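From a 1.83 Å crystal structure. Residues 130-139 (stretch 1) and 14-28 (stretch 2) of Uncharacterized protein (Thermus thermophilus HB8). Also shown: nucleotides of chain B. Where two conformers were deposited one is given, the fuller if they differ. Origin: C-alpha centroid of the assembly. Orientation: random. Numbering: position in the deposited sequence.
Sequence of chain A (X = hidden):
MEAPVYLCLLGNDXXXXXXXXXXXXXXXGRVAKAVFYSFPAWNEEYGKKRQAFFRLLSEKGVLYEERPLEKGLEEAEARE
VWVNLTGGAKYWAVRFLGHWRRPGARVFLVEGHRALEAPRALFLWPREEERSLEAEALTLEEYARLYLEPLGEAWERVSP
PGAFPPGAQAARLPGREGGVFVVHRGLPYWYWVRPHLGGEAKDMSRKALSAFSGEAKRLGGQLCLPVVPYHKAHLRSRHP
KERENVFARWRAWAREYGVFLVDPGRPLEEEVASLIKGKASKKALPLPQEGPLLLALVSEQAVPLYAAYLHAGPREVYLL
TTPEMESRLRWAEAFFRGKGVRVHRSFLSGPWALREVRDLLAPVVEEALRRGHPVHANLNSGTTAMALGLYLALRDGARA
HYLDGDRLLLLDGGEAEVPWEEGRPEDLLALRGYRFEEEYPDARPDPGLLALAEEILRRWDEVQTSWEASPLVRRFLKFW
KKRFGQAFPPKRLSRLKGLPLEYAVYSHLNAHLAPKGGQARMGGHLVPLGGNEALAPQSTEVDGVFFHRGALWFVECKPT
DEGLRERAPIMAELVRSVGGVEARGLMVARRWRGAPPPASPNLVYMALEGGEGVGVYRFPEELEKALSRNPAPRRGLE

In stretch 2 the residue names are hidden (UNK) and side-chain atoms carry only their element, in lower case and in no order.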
# COMPACT_ATOMS: atom_id res chain seq x y z
N GLU A 130 -14.85 -1.87 -24.08
CA GLU A 130 -14.23 -0.88 -23.23
C GLU A 130 -14.62 0.50 -23.78
O GLU A 130 -14.78 0.64 -25.00
CB GLU A 130 -12.73 -1.14 -23.27
CG GLU A 130 -11.83 -0.09 -22.68
CD GLU A 130 -10.38 -0.33 -23.02
OE1 GLU A 130 -9.97 -1.50 -23.13
OE2 GLU A 130 -9.65 0.66 -23.19
N ARG A 131 -14.86 1.48 -22.92
CA ARG A 131 -15.09 2.86 -23.37
C ARG A 131 -14.49 3.86 -22.38
O ARG A 131 -14.45 3.59 -21.16
CB ARG A 131 -16.59 3.13 -23.58
CG ARG A 131 -17.44 3.22 -22.32
CD ARG A 131 -18.87 3.65 -22.64
NE ARG A 131 -19.69 2.52 -23.07
CZ ARG A 131 -20.79 2.09 -22.46
NH1 ARG A 131 -21.42 1.04 -22.94
NH2 ARG A 131 -21.26 2.72 -21.38
N SER A 132 -14.05 4.99 -22.90
CA SER A 132 -13.53 6.07 -22.11
C SER A 132 -14.68 6.76 -21.43
O SER A 132 -15.75 6.94 -22.03
CB SER A 132 -12.80 7.06 -23.02
OG SER A 132 -12.24 8.07 -22.22
N LEU A 133 -14.48 7.11 -20.16
CA LEU A 133 -15.52 7.77 -19.37
C LEU A 133 -15.31 9.27 -19.24
O LEU A 133 -15.47 9.86 -18.15
CB LEU A 133 -15.63 7.11 -17.98
CG LEU A 133 -16.01 5.62 -18.07
CD1 LEU A 133 -16.08 5.06 -16.66
CD2 LEU A 133 -17.32 5.38 -18.82
N GLU A 134 -15.01 9.91 -20.38
CA GLU A 134 -14.81 11.36 -20.39
C GLU A 134 -16.01 12.08 -19.87
O GLU A 134 -15.88 13.00 -19.10
CB GLU A 134 -14.58 11.89 -21.81
CG GLU A 134 -13.28 11.47 -22.41
CD GLU A 134 -12.08 12.19 -21.83
OE1 GLU A 134 -12.20 13.18 -21.06
OE2 GLU A 134 -10.97 11.72 -22.15
N ALA A 135 -17.19 11.66 -20.31
CA ALA A 135 -18.42 12.36 -19.97
C ALA A 135 -18.87 12.14 -18.53
O ALA A 135 -19.34 13.06 -17.87
CB ALA A 135 -19.55 11.95 -20.92
N GLU A 136 -18.72 10.89 -18.08
CA GLU A 136 -19.15 10.48 -16.74
C GLU A 136 -18.13 10.81 -15.63
O GLU A 136 -18.47 10.77 -14.45
CB GLU A 136 -19.35 8.96 -16.75
CG GLU A 136 -20.42 8.48 -17.72
CD GLU A 136 -19.89 8.07 -19.08
OE1 GLU A 136 -18.78 8.51 -19.48
OE2 GLU A 136 -20.56 7.25 -19.76
N ALA A 137 -16.91 11.13 -16.02
CA ALA A 137 -15.84 11.52 -15.05
C ALA A 137 -16.31 12.42 -13.94
O ALA A 137 -17.02 13.43 -14.18
CB ALA A 137 -14.71 12.22 -15.80
N LEU A 138 -15.94 12.10 -12.70
CA LEU A 138 -16.35 12.95 -11.61
C LEU A 138 -15.78 14.38 -11.77
O LEU A 138 -14.61 14.57 -12.17
CB LEU A 138 -15.92 12.37 -10.26
CG LEU A 138 -16.91 11.41 -9.59
CD1 LEU A 138 -17.35 10.29 -10.50
CD2 LEU A 138 -16.30 10.88 -8.29
N THR A 139 -16.60 15.34 -11.42
CA THR A 139 -16.22 16.75 -11.44
C THR A 139 -15.58 17.12 -10.12
O THR A 139 -15.63 16.38 -9.13
CB THR A 139 -17.47 17.64 -11.63
OG1 THR A 139 -18.30 17.50 -10.47
CG2 THR A 139 -18.24 17.26 -12.92
N UNK A 14 -15.85 5.85 -2.09
CA UNK A 14 -17.14 5.89 -2.79
C UNK A 14 -17.04 6.33 -4.24
O UNK A 14 -17.99 6.15 -5.01
c UNK A 14 -17.93 6.94 -1.98
c UNK A 14 -16.89 7.84 -1.45
c UNK A 14 -15.74 6.93 -1.11
N UNK A 15 -15.90 6.89 -4.62
CA UNK A 15 -15.82 7.46 -5.98
C UNK A 15 -16.03 6.46 -7.13
O UNK A 15 -16.75 6.76 -8.09
c UNK A 15 -14.53 8.22 -6.17
N UNK A 16 -15.41 5.27 -7.08
CA UNK A 16 -15.68 4.34 -8.19
C UNK A 16 -17.11 3.81 -8.18
O UNK A 16 -17.63 3.50 -9.23
c UNK A 16 -14.69 3.20 -7.97
c UNK A 16 -14.26 3.32 -6.54
c UNK A 16 -14.31 4.80 -6.22
N UNK A 17 -17.73 3.74 -7.00
CA UNK A 17 -19.13 3.31 -6.89
C UNK A 17 -20.05 4.36 -7.53
O UNK A 17 -21.01 4.04 -8.26
c UNK A 17 -19.50 3.11 -5.42
N UNK A 18 -19.75 5.62 -7.23
CA UNK A 18 -20.50 6.73 -7.82
C UNK A 18 -20.27 6.83 -9.32
O UNK A 18 -21.24 6.94 -10.09
c UNK A 18 -20.18 8.04 -7.11
c UNK A 18 -22.27 9.21 -7.88
c UNK A 18 -20.19 10.37 -8.04
c UNK A 18 -22.21 11.44 -8.74
c UNK A 18 -20.89 9.22 -7.69
c UNK A 18 -20.84 11.47 -8.55
o UNK A 18 -22.85 12.56 -9.27
c UNK A 18 -22.93 10.32 -8.40
N UNK A 19 -19.03 6.71 -9.75
CA UNK A 19 -18.75 6.70 -11.16
C UNK A 19 -19.55 5.62 -11.90
O UNK A 19 -20.12 5.88 -12.98
c UNK A 19 -16.78 6.50 -12.84
c UNK A 19 -15.27 6.30 -12.89
c UNK A 19 -17.19 7.76 -13.59
c UNK A 19 -17.25 6.54 -11.40
N UNK A 20 -19.62 4.40 -11.32
CA UNK A 20 -20.36 3.31 -11.96
C UNK A 20 -21.84 3.62 -12.06
O UNK A 20 -22.45 3.33 -13.10
N UNK A 21 -22.39 4.29 -11.05
CA UNK A 21 -23.78 4.74 -11.10
C UNK A 21 -23.99 5.75 -12.26
O UNK A 21 -24.96 5.62 -13.02
c UNK A 21 -26.70 4.70 -10.09
c UNK A 21 -25.69 5.78 -9.72
c UNK A 21 -26.02 6.37 -8.36
c UNK A 21 -24.23 5.33 -9.77
N UNK A 22 -23.06 6.68 -12.43
CA UNK A 22 -23.16 7.67 -13.53
C UNK A 22 -23.14 6.94 -14.87
O UNK A 22 -23.86 7.32 -15.78
c UNK A 22 -21.07 10.66 -12.18
n UNK A 22 -20.18 12.68 -13.34
c UNK A 22 -22.16 9.60 -12.20
c UNK A 22 -22.06 8.73 -13.45
c UNK A 22 -21.38 11.83 -13.12
N UNK A 23 -22.33 5.89 -14.98
CA UNK A 23 -22.26 5.11 -16.20
C UNK A 23 -23.61 4.44 -16.50
O UNK A 23 -24.14 4.54 -17.63
c UNK A 23 -19.80 4.66 -16.00
c UNK A 23 -21.17 4.03 -16.11
c UNK A 23 -21.23 3.03 -17.27
N UNK A 24 -24.19 3.81 -15.49
CA UNK A 24 -25.48 3.14 -15.66
C UNK A 24 -26.57 4.15 -16.05
O UNK A 24 -27.35 3.93 -17.00
c UNK A 24 -27.27 1.77 -14.56
c UNK A 24 -25.90 2.41 -14.38
c UNK A 24 -24.88 1.32 -14.06
N UNK A 25 -26.63 5.25 -15.31
CA UNK A 25 -27.62 6.29 -15.60
C UNK A 25 -27.49 6.84 -17.00
O UNK A 25 -28.52 7.07 -17.64
o UNK A 25 -27.20 9.04 -12.27
c UNK A 25 -28.06 7.00 -13.20
c UNK A 25 -27.58 7.42 -14.56
o UNK A 25 -28.86 8.06 -11.24
c UNK A 25 -28.05 8.12 -12.18
N UNK A 26 -26.28 7.05 -17.49
CA UNK A 26 -26.09 7.59 -18.84
C UNK A 26 -26.58 6.60 -19.89
O UNK A 26 -27.19 7.00 -20.88
c UNK A 26 -22.93 8.78 -20.77
c UNK A 26 -24.40 8.72 -20.39
n UNK A 26 -22.73 9.69 -21.89
c UNK A 26 -24.62 7.91 -19.11
c UNK A 26 -21.74 9.60 -22.78
n UNK A 26 -21.67 10.49 -23.76
n UNK A 26 -20.85 8.63 -22.68
N UNK A 27 -26.29 5.32 -19.68
CA UNK A 27 -26.65 4.31 -20.67
C UNK A 27 -28.10 3.84 -20.59
O UNK A 27 -28.74 3.63 -21.63
o UNK A 27 -24.91 0.23 -22.70
o UNK A 27 -23.68 1.97 -22.22
c UNK A 27 -25.75 3.09 -20.60
c UNK A 27 -26.01 2.14 -21.78
c UNK A 27 -24.78 1.39 -22.26
N UNK A 28 -28.60 3.67 -19.37
CA UNK A 28 -29.88 3.02 -19.15
C UNK A 28 -30.93 3.92 -18.54
O UNK A 28 -32.05 3.47 -18.34
c UNK A 28 -29.68 1.83 -18.25
P A B 2 -12.10 0.52 -2.67
OP1 A B 2 -11.75 1.66 -1.76
OP2 A B 2 -13.52 0.20 -3.04
O5' A B 2 -11.29 0.76 -4.03
C5' A B 2 -11.62 -0.06 -5.18
C4' A B 2 -10.78 0.37 -6.36
O4' A B 2 -11.18 1.72 -6.74
C3' A B 2 -9.28 0.42 -6.13
O3' A B 2 -8.56 -0.09 -7.26
C2' A B 2 -8.99 1.91 -5.97
O2' A B 2 -7.69 2.25 -6.40
C1' A B 2 -10.03 2.51 -6.91
N9 A B 2 -10.34 3.90 -6.67
C8 A B 2 -10.14 4.62 -5.52
N7 A B 2 -10.47 5.88 -5.65
C5 A B 2 -10.90 6.00 -6.96
C6 A B 2 -11.37 7.10 -7.71
N6 A B 2 -11.41 8.35 -7.25
N1 A B 2 -11.76 6.85 -8.99
C2 A B 2 -11.61 5.61 -9.47
N3 A B 2 -11.17 4.51 -8.87
C4 A B 2 -10.82 4.78 -7.60
O HOH W 1 -20.29 14.31 -15.40

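Position 14 carries three carbons that close a ring onto its own backbone N, which makes it Pro14; it does not reach stretch 1, but its O accepts a backbone hydrogen bond from N of position 18, at 2.9 Å. Position 15 has a single carbon, touching Leu138, so it is Ala15. Ala15 CB lies 3.8 Å from Leu138 CD2 and 3.3 Å from N6 of A2 of chain B, so this small side chain serves two neighbours at once. At position 16 three carbons again close onto the backbone N: Pro16, pointing away from stretch 1, with its CG 3.5 Å from O4' of the nucleotide. Position 17, one carbon and out of reach, is Ala17.

Position 18 shows one carbon and then a six-carbon ring bearing an oxygen, the ring against Leu138, hence Tyr18. Its CD2 sits 3.8 Å from Leu138 CD1, while its OH is hydrogen-bonded elsewhere in the structure. Position 19 has four carbons forked at the second, lying beside Leu133 and Leu138; the fork makes it Leu19. Its CB is 3.9 Å from Leu138 CD1 and its CD2 4.1 Å from Leu133 CD1, so it bridges the two leucines of the loop; its CD1 also lies 3.4 Å from Glu136 O.

Position 20 has no side-chain atoms and is Gly20; a CB there would point away from stretch 1. Position 21, four carbons forked at the second, is Leu21, out of reach. At position 22 four carbons in a row end in a nitrogen that reaches the carbonyl of Glu136: Lys22. Its NZ donates to Glu136 O at 2.8 Å, and a water that accepts from NZ at 2.6 Å donates to Ala135 O at 2.9 Å. The amine thus meets carbonyls of the loop backbone, a partner that does not depend on loop side chains.

Position 23 has one carbon carrying two more, packed on Leu133: Val23, with CG2 3.8 Å from Leu133 CD1. The same three-carbon fork at position 24 gives Val24, which faces away. Position 25, three carbons with two oxygens on the last, is Glu25, also out of reach.

Position 26 has three carbons, a nitrogen, then a carbon with two more nitrogens, near Ala135 and Glu136: Arg26. Ala135 CB covers one face of its guanidinium, 3.7 Å from CZ, and NH1 forms a salt bridge with Glu136 OE2 at 3.2 Å. Position 27, three carbons and two oxygens reaching Arg131, is Glu27; its OE1 meets Arg131 NH1 at 2.5 Å in a salt bridge whose hydrogen bond is weak (117°). Position 28, one carbon, is Ala28, out of reach.

The rule is helical spacing: Ala15, Tyr18, Leu19, Lys22, Val23, Arg26 and Glu27 recur at steps of three or four and meet stretch 1, Glu27 through Arg131 of the strand, the others mainly through the loop. Leu133 and Leu138 fill against apolar positions, Lys22 fastens the backbone between them, and salt bridges add charge pairing toward the helix's C-terminal end.

Stretch 2 (14-28) PAPAYLGLKVVEREA
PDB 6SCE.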